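Local coordinates for phosphatidylinositol-specific phospholipase C (Listeria monocytogenes, PDB 2PLC), which belongs to the bacterial phosphatidylinositol-specific phospholipases C, a family with a TIM-barrel type of fold, at residues 32-35 / 36-39; 223-226 / 227-230; 9-12 / 13-16; 90-93 / 94-98; 239-242 / 243-247. All coordinates share one frame; numbering follows the deposited sequence.

Contact 1: 32-35 / 36-39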
loop_
_atom_site.group_PDB
_atom_site.type_symbol
_atom_site.label_atom_id
_atom_site.label_comp_id
_atom_site.label_asym_id
_atom_site.label_seq_id
_atom_site.Cartn_x
_atom_site.Cartn_y
_atom_site.Cartn_z
ATOM N N GLY A 32 7.059 -11.215 -14.465
ATOM C CA GLY A 32 8.388 -11.533 -13.971
ATOM C C GLY A 32 9.193 -12.381 -14.940
ATOM O O GLY A 32 8.756 -12.631 -16.066
ATOM N N ASP A 33 10.366 -12.827 -14.500
ATOM C CA ASP A 33 11.238 -13.639 -15.336
ATOM C C ASP A 33 10.782 -15.093 -15.482
ATOM O O ASP A 33 9.683 -15.460 -15.063
ATOM C CB ASP A 33 12.694 -13.559 -14.841
ATOM C CG ASP A 33 12.894 -14.138 -13.441
ATOM O OD1 ASP A 33 12.021 -14.869 -12.925
ATOM O OD2 ASP A 33 13.959 -13.861 -12.856
ATOM N N ILE A 34 11.633 -15.920 -16.077
ATOM C CA ILE A 34 11.310 -17.324 -16.279
ATOM C C ILE A 34 10.974 -18.042 -14.962
ATOM O O ILE A 34 10.105 -18.915 -14.937
ATOM C CB ILE A 34 12.455 -18.054 -17.036
ATOM C CG1 ILE A 34 12.011 -19.453 -17.465
ATOM C CG2 ILE A 34 13.712 -18.102 -16.183
ATOM C CD1 ILE A 34 10.811 -19.468 -18.421
ATOM N N THR A 35 11.625 -17.649 -13.868
ATOM C CA THR A 35 11.359 -18.270 -12.565
ATOM C C THR A 35 9.952 -17.914 -12.070
ATOM O O THR A 35 9.309 -18.700 -11.371
ATOM C CB THR A 35 12.404 -17.854 -11.504
ATOM O OG1 THR A 35 13.714 -18.189 -11.972
ATOM C CG2 THR A 35 12.163 -18.595 -10.193
ATOM N N TRP A 36 9.477 -16.731 -12.448
ATOM C CA TRP A 36 8.146 -16.285 -12.063
ATOM C C TRP A 36 7.078 -17.149 -12.741
ATOM O O TRP A 36 6.080 -17.519 -12.119
ATOM C CB TRP A 36 7.957 -14.813 -12.434
ATOM C CG TRP A 36 6.657 -14.242 -11.969
ATOM C CD1 TRP A 36 6.373 -13.740 -10.727
ATOM C CD2 TRP A 36 5.451 -14.138 -12.729
ATOM N NE1 TRP A 36 5.058 -13.338 -10.669
ATOM C CE2 TRP A 36 4.470 -13.574 -11.883
ATOM C CE3 TRP A 36 5.099 -14.468 -14.045
ATOM C CZ2 TRP A 36 3.165 -13.337 -12.310
ATOM C CZ3 TRP A 36 3.800 -14.230 -14.468
ATOM C CH2 TRP A 36 2.850 -13.671 -13.602
ATOM N N THR A 37 7.294 -17.486 -14.011
ATOM C CA THR A 37 6.336 -18.312 -14.747
ATOM C C THR A 37 6.317 -19.748 -14.214
ATOM O O THR A 37 5.261 -20.371 -14.140
ATOM C CB THR A 37 6.644 -18.334 -16.265
ATOM O OG1 THR A 37 7.952 -18.873 -16.480
ATOM C CG2 THR A 37 6.577 -16.930 -16.849
ATOM N N LEU A 38 7.487 -20.261 -13.837
ATOM C CA LEU A 38 7.614 -21.623 -13.297
ATOM C C LEU A 38 6.975 -21.792 -11.909
ATOM O O LEU A 38 6.474 -22.864 -11.575
ATOM C CB LEU A 38 9.094 -22.030 -13.231
ATOM C CG LEU A 38 9.838 -22.157 -14.565
ATOM C CD1 LEU A 38 11.336 -22.361 -14.323
ATOM C CD2 LEU A 38 9.253 -23.308 -15.356
ATOM N N THR A 39 7.003 -20.728 -11.110
ATOM C CA THR A 39 6.440 -20.748 -9.760
ATOM C C THR A 39 5.206 -19.852 -9.659
ATOM O O THR A 39 4.764 -19.521 -8.558
ATOM C CB THR A 39 7.463 -20.222 -8.743
ATOM O OG1 THR A 39 7.727 -18.843 -9.021
ATOM C CG2 THR A 39 8.765 -21.005 -8.824
#
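Trp36 and Asp33 meet at the start of the short helix 34-38, where Asp33 is the N-cap: its OD1 accepts from Trp36 N at 3.2 Å, the donor lying nearly in line with the C-O bond, and more weakly from Thr35 N. CG, between the backbone N and the carbonyl carbon (chi1 64°), brings the carboxylate back over these amides. From CB, which lies 3.2 Å from Asp33 O and 3.6 Å from Gly32 CA, the tryptophan side chain passes Gly32. CG meets Gly32 CA, and CD2 and CE3 run beneath Gly32 N, a buried amide without a hydrogen-bond partner that stands over one ring face toward the rim. NE1, in the pyrrole ring, makes a weak hydrogen bond to Ser29 OG, and the buried indole touches Ile76 and Leu78, joining the helix to strand 76-78. From the next turn, the hydroxyls of Thr37 and Thr39 return to carbonyls of the first. Ile34 O receives Leu38 N at 3.1 Å and Thr37 OG1 at 2.6 Å from the same face of its plane. Thr35 O likewise accepts Thr39 OG1 at 2.8 Å and Thr39 N at 3.1 Å, but from opposite faces.

Contact 2: 223-226 / 227-230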
loop_
_atom_site.group_PDB
_atom_site.type_symbol
_atom_site.label_atom_id
_atom_site.label_comp_id
_atom_site.label_asym_id
_atom_site.label_seq_id
_atom_site.Cartn_x
_atom_site.Cartn_y
_atom_site.Cartn_z
ATOM N N THR A 223 -0.282 -25.397 1.130
ATOM C CA THR A 223 -1.418 -26.052 0.495
ATOM C C THR A 223 -2.518 -25.109 0.006
ATOM O O THR A 223 -3.572 -25.565 -0.439
ATOM C CB THR A 223 -2.036 -27.106 1.446
ATOM O OG1 THR A 223 -2.480 -26.471 2.653
ATOM C CG2 THR A 223 -1.002 -28.171 1.796
ATOM N N PHE A 224 -2.271 -23.801 0.084
ATOM C CA PHE A 224 -3.245 -22.796 -0.358
ATOM C C PHE A 224 -2.483 -21.617 -0.962
ATOM O O PHE A 224 -1.625 -21.027 -0.310
ATOM C CB PHE A 224 -4.087 -22.328 0.828
ATOM C CG PHE A 224 -5.558 -22.284 0.551
ATOM C CD1 PHE A 224 -6.204 -23.364 -0.035
ATOM C CD2 PHE A 224 -6.307 -21.164 0.891
ATOM C CE1 PHE A 224 -7.575 -23.330 -0.280
ATOM C CE2 PHE A 224 -7.674 -21.116 0.653
ATOM C CZ PHE A 224 -8.311 -22.201 0.067
ATOM N N THR A 225 -2.774 -21.301 -2.217
ATOM C CA THR A 225 -2.095 -20.216 -2.918
ATOM C C THR A 225 -2.738 -18.850 -2.687
ATOM O O THR A 225 -3.880 -18.767 -2.238
ATOM C CB THR A 225 -2.074 -20.469 -4.446
ATOM O OG1 THR A 225 -3.410 -20.396 -4.970
ATOM C CG2 THR A 225 -1.481 -21.828 -4.753
ATOM N N PRO A 226 -2.001 -17.757 -2.986
ATOM C CA PRO A 226 -2.552 -16.409 -2.803
ATOM C C PRO A 226 -3.870 -16.263 -3.564
ATOM O O PRO A 226 -4.808 -15.643 -3.070
ATOM C CB PRO A 226 -1.463 -15.517 -3.400
ATOM C CG PRO A 226 -0.206 -16.263 -3.046
ATOM C CD PRO A 226 -0.575 -17.693 -3.372
ATOM N N ARG A 227 -3.943 -16.874 -4.745
ATOM C CA ARG A 227 -5.140 -16.818 -5.578
ATOM C C ARG A 227 -6.333 -17.481 -4.884
ATOM O O ARG A 227 -7.451 -16.977 -4.952
ATOM C CB ARG A 227 -4.870 -17.485 -6.930
ATOM C CG ARG A 227 -6.098 -17.676 -7.804
ATOM C CD ARG A 227 -6.393 -16.466 -8.660
ATOM N NE ARG A 227 -5.469 -16.353 -9.788
ATOM C CZ ARG A 227 -5.680 -15.586 -10.857
ATOM N NH1 ARG A 227 -6.790 -14.856 -10.951
ATOM N NH2 ARG A 227 -4.773 -15.532 -11.826
ATOM N N GLN A 228 -6.087 -18.599 -4.208
ATOM C CA GLN A 228 -7.148 -19.311 -3.501
ATOM C C GLN A 228 -7.670 -18.525 -2.299
ATOM O O GLN A 228 -8.881 -18.409 -2.115
ATOM C CB GLN A 228 -6.672 -20.689 -3.065
ATOM C CG GLN A 228 -6.446 -21.634 -4.228
ATOM C CD GLN A 228 -5.879 -22.958 -3.779
ATOM O OE1 GLN A 228 -4.747 -23.032 -3.303
ATOM N NE2 GLN A 228 -6.672 -24.014 -3.910
ATOM N N TYR A 229 -6.762 -17.966 -1.502
ATOM C CA TYR A 229 -7.146 -17.174 -0.335
ATOM C C TYR A 229 -8.008 -15.978 -0.730
ATOM O O TYR A 229 -9.023 -15.699 -0.088
ATOM C CB TYR A 229 -5.910 -16.648 0.392
ATOM C CG TYR A 229 -5.379 -17.541 1.486
ATOM C CD1 TYR A 229 -6.037 -17.635 2.714
ATOM C CD2 TYR A 229 -4.197 -18.266 1.313
ATOM C CE1 TYR A 229 -5.535 -18.424 3.744
ATOM C CE2 TYR A 229 -3.686 -19.064 2.342
ATOM C CZ TYR A 229 -4.362 -19.135 3.554
ATOM O OH TYR A 229 -3.866 -19.916 4.578
ATOM N N ALA A 230 -7.583 -15.271 -1.778
ATOM C CA ALA A 230 -8.281 -14.088 -2.272
ATOM C C ALA A 230 -9.681 -14.418 -2.762
ATOM O O ALA A 230 -10.620 -13.654 -2.531
ATOM C CB ALA A 230 -7.473 -13.426 -3.384
#
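Gln228 folds back on Thr225 and Phe224 at the first turn of helix 226-246. Its OE1 takes the backbone N-H of Thr225 at 2.8 Å, nearly straight (168°), in the amide carbonyl plane and on a lone pair. In return Thr225 OG1 accepts weakly from Gln228 N at 3.3 Å, and the two residues form a capping box with Thr225 as N-cap. Beside it, Tyr229 N bonds Thr225 O at 3.1 Å. With CG beside its own backbone N (chi1 -69°) and the chain extended beyond it, Gln228 carries its amide to the threonine. The same side chain covers Phe224: its CB stands over the middle of one ring face, 3.7 Å from the centroid, a CH-pi contact. Phe224 in turn directs an edge at the face of Tyr229, a T-shaped pair with planes at 85°, CD2 lying over the centre of the tyrosine ring. Farther out, Tyr229 OH is hydrogen-bonded to Pro189 O, and Arg227, bent at chi2 and chi3, makes a cation-pi contact with Phe259. The box thus gives Thr225 N a straight bond and Gln228 N a weak one, at a helix start where no earlier turn offers carbonyls, while the aromatic pair packs the incoming chain on the helix.

Contact 3: 9-12 / 13-16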
loop_
_atom_site.group_PDB
_atom_site.type_symbol
_atom_site.label_atom_id
_atom_site.label_comp_id
_atom_site.label_asym_id
_atom_site.label_seq_id
_atom_site.Cartn_x
_atom_site.Cartn_y
_atom_site.Cartn_z
ATOM N N ALA A 9 -12.277 14.327 -4.635
ATOM C CA ALA A 9 -13.623 14.686 -4.199
ATOM C C ALA A 9 -13.798 14.685 -2.674
ATOM O O ALA A 9 -14.907 14.872 -2.167
ATOM C CB ALA A 9 -14.641 13.760 -4.849
ATOM N N LEU A 10 -12.703 14.476 -1.948
ATOM C CA LEU A 10 -12.738 14.459 -0.491
ATOM C C LEU A 10 -12.261 15.802 0.046
ATOM O O LEU A 10 -11.540 16.529 -0.637
ATOM C CB LEU A 10 -11.855 13.330 0.057
ATOM C CG LEU A 10 -12.303 11.877 -0.143
ATOM C CD1 LEU A 10 -11.220 10.935 0.356
ATOM C CD2 LEU A 10 -13.614 11.620 0.582
ATOM N N PRO A 11 -12.668 16.154 1.276
ATOM C CA PRO A 11 -12.276 17.420 1.902
ATOM C C PRO A 11 -10.783 17.492 2.196
ATOM O O PRO A 11 -10.187 16.507 2.630
ATOM C CB PRO A 11 -13.078 17.417 3.206
ATOM C CG PRO A 11 -14.263 16.558 2.893
ATOM C CD PRO A 11 -13.640 15.436 2.118
ATOM N N ASP A 12 -10.191 18.665 1.972
ATOM C CA ASP A 12 -8.768 18.892 2.237
ATOM C C ASP A 12 -8.440 18.717 3.716
ATOM O O ASP A 12 -7.304 18.408 4.083
ATOM C CB ASP A 12 -8.364 20.308 1.819
ATOM C CG ASP A 12 -8.052 20.417 0.345
ATOM O OD1 ASP A 12 -8.861 19.952 -0.483
ATOM O OD2 ASP A 12 -6.990 20.978 0.012
ATOM N N THR A 13 -9.449 18.918 4.557
ATOM C CA THR A 13 -9.301 18.812 6.002
ATOM C C THR A 13 -9.365 17.383 6.542
ATOM O O THR A 13 -9.007 17.145 7.696
ATOM C CB THR A 13 -10.365 19.668 6.726
ATOM O OG1 THR A 13 -11.675 19.228 6.345
ATOM C CG2 THR A 13 -10.207 21.146 6.363
ATOM N N THR A 14 -9.824 16.439 5.718
ATOM C CA THR A 14 -9.927 15.043 6.141
ATOM C C THR A 14 -8.549 14.455 6.392
ATOM O O THR A 14 -7.626 14.668 5.608
ATOM C CB THR A 14 -10.641 14.173 5.090
ATOM O OG1 THR A 14 -11.906 14.761 4.763
ATOM C CG2 THR A 14 -10.877 12.768 5.635
ATOM N N ASN A 15 -8.406 13.744 7.508
ATOM C CA ASN A 15 -7.134 13.117 7.849
ATOM C C ASN A 15 -7.014 11.779 7.123
ATOM O O ASN A 15 -8.012 11.113 6.846
ATOM C CB ASN A 15 -7.013 12.915 9.358
ATOM C CG ASN A 15 -5.607 12.533 9.780
ATOM O OD1 ASN A 15 -5.279 11.356 9.892
ATOM N ND2 ASN A 15 -4.768 13.530 10.009
ATOM N N LEU A 16 -5.788 11.399 6.800
ATOM C CA LEU A 16 -5.548 10.153 6.093
ATOM C C LEU A 16 -6.013 8.939 6.898
ATOM O O LEU A 16 -6.443 7.942 6.326
ATOM C CB LEU A 16 -4.059 10.031 5.757
ATOM C CG LEU A 16 -3.647 9.653 4.333
ATOM C CD1 LEU A 16 -4.298 10.581 3.319
ATOM C CD2 LEU A 16 -2.139 9.737 4.221
#
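Thr13 touches Pro11 only loosely, its OG1 being 3.9 Å from Pro11 CB. Thr14 makes the closer approach. Its backbone N donates to Pro11 O at 3.1 Å, with an N-H...O angle of 156°, although the donor stands well above the carbonyl plane, 64° out of it, and not on a lone pair. This is the closing bond of a type I beta turn from Pro11 to Thr14, in the surface loop that leads to strand 20-24 of the barrel-type fold. Asp12 and Thr13 form its corners, and Asp12 OD1 makes a salt bridge with Arg149. The hydroxyl of Thr14 adds a weak second bond to the same oxygen, OG1 to Pro11 O at 3.2 Å. Placed beside its own backbone N (chi1 -53°), OG1 also rests against the pyrrolidine ring, 3.2 Å from Pro11 CD and 3.3 Å from Pro11 CB, so the hydroxyl, rather than the methyl, meets the ring. The backbone of Thr14 is hydrogen-bonded to Leu145. Asn15 bonds Ile142 O through ND2 and Ala17 N through OD1. Leu16 is backbone-bonded to Pro143, and its side chain touches Ile142.

Contact 4: 90-93 / 94-98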
loop_
_atom_site.group_PDB
_atom_site.type_symbol
_atom_site.label_atom_id
_atom_site.label_comp_id
_atom_site.label_asym_id
_atom_site.label_seq_id
_atom_site.Cartn_x
_atom_site.Cartn_y
_atom_site.Cartn_z
ATOM N N THR A 90 4.560 8.857 -10.649
ATOM C CA THR A 90 4.708 10.278 -10.913
ATOM C C THR A 90 3.844 10.767 -12.076
ATOM O O THR A 90 3.230 11.827 -11.985
ATOM C CB THR A 90 6.183 10.596 -11.136
ATOM O OG1 THR A 90 6.859 10.502 -9.880
ATOM C CG2 THR A 90 6.365 11.971 -11.697
ATOM N N GLN A 91 3.777 9.991 -13.155
ATOM C CA GLN A 91 2.957 10.365 -14.302
ATOM C C GLN A 91 1.481 10.367 -13.926
ATOM O O GLN A 91 0.709 11.195 -14.414
ATOM C CB GLN A 91 3.199 9.420 -15.481
ATOM C CG GLN A 91 4.499 9.683 -16.226
ATOM C CD GLN A 91 4.592 11.106 -16.764
ATOM O OE1 GLN A 91 3.859 11.486 -17.680
ATOM N NE2 GLN A 91 5.491 11.900 -16.191
ATOM N N PHE A 92 1.094 9.441 -13.050
ATOM C CA PHE A 92 -0.289 9.342 -12.602
ATOM C C PHE A 92 -0.654 10.545 -11.741
ATOM O O PHE A 92 -1.727 11.127 -11.897
ATOM C CB PHE A 92 -0.507 8.058 -11.803
ATOM C CG PHE A 92 -1.895 7.926 -11.251
ATOM C CD1 PHE A 92 -2.941 7.520 -12.066
ATOM C CD2 PHE A 92 -2.165 8.244 -9.924
ATOM C CE1 PHE A 92 -4.237 7.433 -11.573
ATOM C CE2 PHE A 92 -3.462 8.163 -9.418
ATOM C CZ PHE A 92 -4.498 7.757 -10.246
ATOM N N LEU A 93 0.232 10.887 -10.810
ATOM C CA LEU A 93 0.017 12.024 -9.918
ATOM C C LEU A 93 0.047 13.359 -10.651
ATOM O O LEU A 93 -0.479 14.359 -10.157
ATOM C CB LEU A 93 1.060 12.029 -8.806
ATOM C CG LEU A 93 0.895 10.913 -7.784
ATOM C CD1 LEU A 93 2.054 10.926 -6.813
ATOM C CD2 LEU A 93 -0.433 11.085 -7.065
ATOM N N LYS A 94 0.683 13.370 -11.820
ATOM C CA LYS A 94 0.791 14.567 -12.645
ATOM C C LYS A 94 -0.527 14.773 -13.386
ATOM O O LYS A 94 -1.007 15.897 -13.529
ATOM C CB LYS A 94 1.939 14.402 -13.647
ATOM C CG LYS A 94 2.217 15.626 -14.507
ATOM C CD LYS A 94 3.316 15.369 -15.539
ATOM C CE LYS A 94 4.669 15.103 -14.881
ATOM N NZ LYS A 94 5.768 14.954 -15.886
ATOM N N LYS A 95 -1.119 13.665 -13.819
ATOM C CA LYS A 95 -2.375 13.670 -14.559
ATOM C C LYS A 95 -3.579 13.888 -13.625
ATOM O O LYS A 95 -4.557 14.537 -13.997
ATOM C CB LYS A 95 -2.515 12.343 -15.306
ATOM C CG LYS A 95 -3.297 12.411 -16.610
ATOM C CD LYS A 95 -4.199 11.193 -16.764
ATOM C CE LYS A 95 -3.442 9.902 -16.507
ATOM N NZ LYS A 95 -4.309 8.912 -15.806
ATOM N N ASN A 96 -3.496 13.330 -12.419
ATOM C CA ASN A 96 -4.552 13.447 -11.410
ATOM C C ASN A 96 -3.868 13.984 -10.152
ATOM O O ASN A 96 -3.634 13.244 -9.197
ATOM C CB ASN A 96 -5.156 12.070 -11.136
ATOM C CG ASN A 96 -5.423 11.298 -12.408
ATOM O OD1 ASN A 96 -6.452 11.481 -13.056
ATOM N ND2 ASN A 96 -4.478 10.446 -12.790
ATOM N N PRO A 97 -3.580 15.300 -10.131
ATOM C CA PRO A 97 -2.912 16.046 -9.059
ATOM C C PRO A 97 -3.533 16.160 -7.664
ATOM O O PRO A 97 -2.896 16.701 -6.761
ATOM C CB PRO A 97 -2.699 17.415 -9.696
ATOM C CG PRO A 97 -3.918 17.566 -10.527
ATOM C CD PRO A 97 -4.022 16.222 -11.194
ATOM N N LYS A 98 -4.756 15.674 -7.472
ATOM C CA LYS A 98 -5.374 15.760 -6.150
ATOM C C LYS A 98 -5.316 14.443 -5.380
ATOM O O LYS A 98 -5.645 14.398 -4.196
ATOM C CB LYS A 98 -6.820 16.256 -6.250
ATOM C CG LYS A 98 -6.968 17.725 -6.647
ATOM C CD LYS A 98 -6.384 18.653 -5.591
ATOM C CE LYS A 98 -6.538 20.114 -5.986
ATOM N NZ LYS A 98 -5.957 21.024 -4.960
#
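Asn96 and Phe92 meet at the C-terminal end of helix 82-95, where Asn96 is the first residue to leave helical backbone angles. Phe92 O accepts two full bonds from Asn96: from N at 2.9 Å, in the regular helical manner, and from ND2 at 3.0 Å, both donors tilted by about 20° from the carbonyl plane. Lys95 N adds a weak third bond. The side-chain amide can return to this oxygen because CG lies beside the asparagine's own backbone N (chi1 -45°). The same ND2 stands over one face of the Phe92 ring, offset toward the rim and 3.3 Å from CE1, with amide and ring planes 41° apart. Asn96 OD1 is satisfied by Gln5 NE2, so both ends of the amide are engaged and its orientation is well defined. Upstream, Gln91 O accepts from Lys95 N at 3.1 Å, while Lys94 N makes only weak bonds, to Thr90 O and Gln91 O. Thr90 OG1 turns back to Leu86 O. The ammonium group of Lys95 bonds Tyr51 OH, and Phe92 packs on Tyr51 and Leu54 of helix 50-55, so both residues link the two helices. Leu93 O, one turn before the break, faces Pro97; Pro97 CA lies 3.2 Å away in a CA-H...O contact. The arrangement is one of helix C-capping, with Asn96 the first non-helical residue and Pro97, which lacks an N-H, following it where helix 82-95 stops.

Contact 5: 239-242 / 243-247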
loop_
_atom_site.group_PDB
_atom_site.type_symbol
_atom_site.label_atom_id
_atom_site.label_comp_id
_atom_site.label_asym_id
_atom_site.label_seq_id
_atom_site.Cartn_x
_atom_site.Cartn_y
_atom_site.Cartn_z
ATOM N N GLN A 239 -18.549 -7.769 1.536
ATOM C CA GLN A 239 -19.879 -7.765 2.147
ATOM C C GLN A 239 -19.855 -7.128 3.527
ATOM O O GLN A 239 -20.817 -6.483 3.941
ATOM C CB GLN A 239 -20.412 -9.182 2.267
ATOM C CG GLN A 239 -20.866 -9.773 0.960
ATOM C CD GLN A 239 -21.179 -11.244 1.087
ATOM O OE1 GLN A 239 -21.678 -11.698 2.120
ATOM N NE2 GLN A 239 -20.872 -12.007 0.042
ATOM N N PHE A 240 -18.753 -7.336 4.240
ATOM C CA PHE A 240 -18.573 -6.783 5.569
ATOM C C PHE A 240 -18.509 -5.258 5.494
ATOM O O PHE A 240 -19.116 -4.568 6.313
ATOM C CB PHE A 240 -17.294 -7.336 6.186
ATOM C CG PHE A 240 -16.959 -6.740 7.513
ATOM C CD1 PHE A 240 -17.741 -7.013 8.629
ATOM C CD2 PHE A 240 -15.852 -5.909 7.654
ATOM C CE1 PHE A 240 -17.422 -6.472 9.868
ATOM C CE2 PHE A 240 -15.525 -5.360 8.890
ATOM C CZ PHE A 240 -16.313 -5.643 10.001
ATOM N N VAL A 241 -17.787 -4.748 4.496
ATOM C CA VAL A 241 -17.636 -3.314 4.284
ATOM C C VAL A 241 -18.971 -2.700 3.865
ATOM O O VAL A 241 -19.317 -1.604 4.297
ATOM C CB VAL A 241 -16.563 -3.017 3.217
ATOM C CG1 VAL A 241 -16.422 -1.519 3.009
ATOM C CG2 VAL A 241 -15.229 -3.616 3.640
ATOM N N LEU A 242 -19.729 -3.422 3.045
ATOM C CA LEU A 242 -21.039 -2.953 2.587
ATOM C C LEU A 242 -22.010 -2.786 3.761
ATOM O O LEU A 242 -22.775 -1.821 3.815
ATOM C CB LEU A 242 -21.608 -3.930 1.552
ATOM C CG LEU A 242 -21.552 -3.512 0.079
ATOM C CD1 LEU A 242 -20.405 -2.557 -0.166
ATOM C CD2 LEU A 242 -21.451 -4.741 -0.810
ATOM N N ASN A 243 -21.950 -3.718 4.707
ATOM C CA ASN A 243 -22.796 -3.685 5.896
ATOM C C ASN A 243 -22.456 -2.471 6.764
ATOM O O ASN A 243 -23.340 -1.715 7.164
ATOM C CB ASN A 243 -22.593 -4.968 6.709
ATOM C CG ASN A 243 -23.469 -5.023 7.948
ATOM O OD1 ASN A 243 -23.032 -5.470 9.012
ATOM N ND2 ASN A 243 -24.713 -4.567 7.816
ATOM N N LEU A 244 -21.167 -2.313 7.055
ATOM C CA LEU A 244 -20.657 -1.213 7.868
ATOM C C LEU A 244 -20.967 0.157 7.270
ATOM O O LEU A 244 -21.052 1.147 7.991
ATOM C CB LEU A 244 -19.151 -1.372 8.067
ATOM C CG LEU A 244 -18.673 -1.837 9.443
ATOM C CD1 LEU A 244 -19.532 -2.972 9.987
ATOM C CD2 LEU A 244 -17.221 -2.250 9.341
ATOM N N THR A 245 -21.116 0.213 5.950
ATOM C CA THR A 245 -21.444 1.464 5.275
ATOM C C THR A 245 -22.913 1.797 5.567
ATOM O O THR A 245 -23.267 2.963 5.769
ATOM C CB THR A 245 -21.201 1.362 3.750
ATOM O OG1 THR A 245 -19.815 1.085 3.504
ATOM C CG2 THR A 245 -21.585 2.663 3.043
ATOM N N SER A 246 -23.754 0.762 5.614
ATOM C CA SER A 246 -25.181 0.914 5.907
ATOM C C SER A 246 -25.341 1.408 7.339
ATOM O O SER A 246 -26.232 2.200 7.640
ATOM C CB SER A 246 -25.911 -0.427 5.765
ATOM O OG SER A 246 -25.851 -0.913 4.438
ATOM N N GLU A 247 -24.466 0.923 8.213
ATOM C CA GLU A 247 -24.474 1.296 9.621
ATOM C C GLU A 247 -23.790 2.636 9.854
ATOM O O GLU A 247 -23.580 3.037 11.003
ATOM C CB GLU A 247 -23.784 0.214 10.460
ATOM C CG GLU A 247 -24.511 -1.115 10.480
ATOM C CD GLU A 247 -25.940 -0.986 10.974
ATOM O OE1 GLU A 247 -26.140 -0.710 12.178
ATOM O OE2 GLU A 247 -26.863 -1.155 10.150
#
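Gln239 joins Asn243 chiefly through the backbone, its O accepting from Asn243 N at 3.1 Å in the ordinary i to i+4 pattern of helix 226-246. Phe240 does more. Its O takes Leu244 N in a nearly straight bond (169°), and its ring reaches forward along the helix to Leu244, whose CD2 lies 3.6 Å from both CE2 and CZ. The methyl group approaches the ring obliquely. With CG anti to the backbone N (chi1 175°), the phenyl group is carried toward the later turn. Val241 contributes its carbonyl: Val241 O accepts from Thr245 N at 3.0 Å and from Thr245 OG1 at 2.8 Å, from opposite faces of the carbonyl plane. The threonine hydroxyl is also hydrogen-bonded to Asn271 ND2, so it links the helix backbone to the chain near the C-terminus. Leu242 repeats the scheme one residue later. Ser246 N and Ser246 OG, each 3.3 Å from Leu242 O, again come from opposite faces, and Thr245 N adds a weak bond to the same oxygen. In this way hydroxyl side chains double two carbonyl bonds in the last turn before Glu247 leaves helical geometry. The helix is the crossover of a beta-alpha-beta unit between strands 212-216 and 253-257. Phe240 packs on Val199 and Ala202 of helix 191-207, while Val241 and Leu244 touch Leu252, just ahead of strand 253-257.

All five contacts are local, and they sample helix starts, a turn and helix ends. None is fully core: contacts 1, 3 and 5 lie at the surface, whereas contacts 2 and 4 are partly buried. Contacts 2 and 5 belong to the same helix, 226-246, with centres about 25 Å apart: its start relies on a capping box and an aromatic pair, its end on hydroxyls returned to carbonyls. Contact 1 also begins with an N-cap, but an aspartate supplies it. Contacts 3 and 4 approach to about 5 Å between nearest atoms without touching, and Arg149 bonds to both; contact 3 is a backbone-closed turn with a weak hydroxyl bond, contact 4 an asparagine amide over a buried phenyl ring.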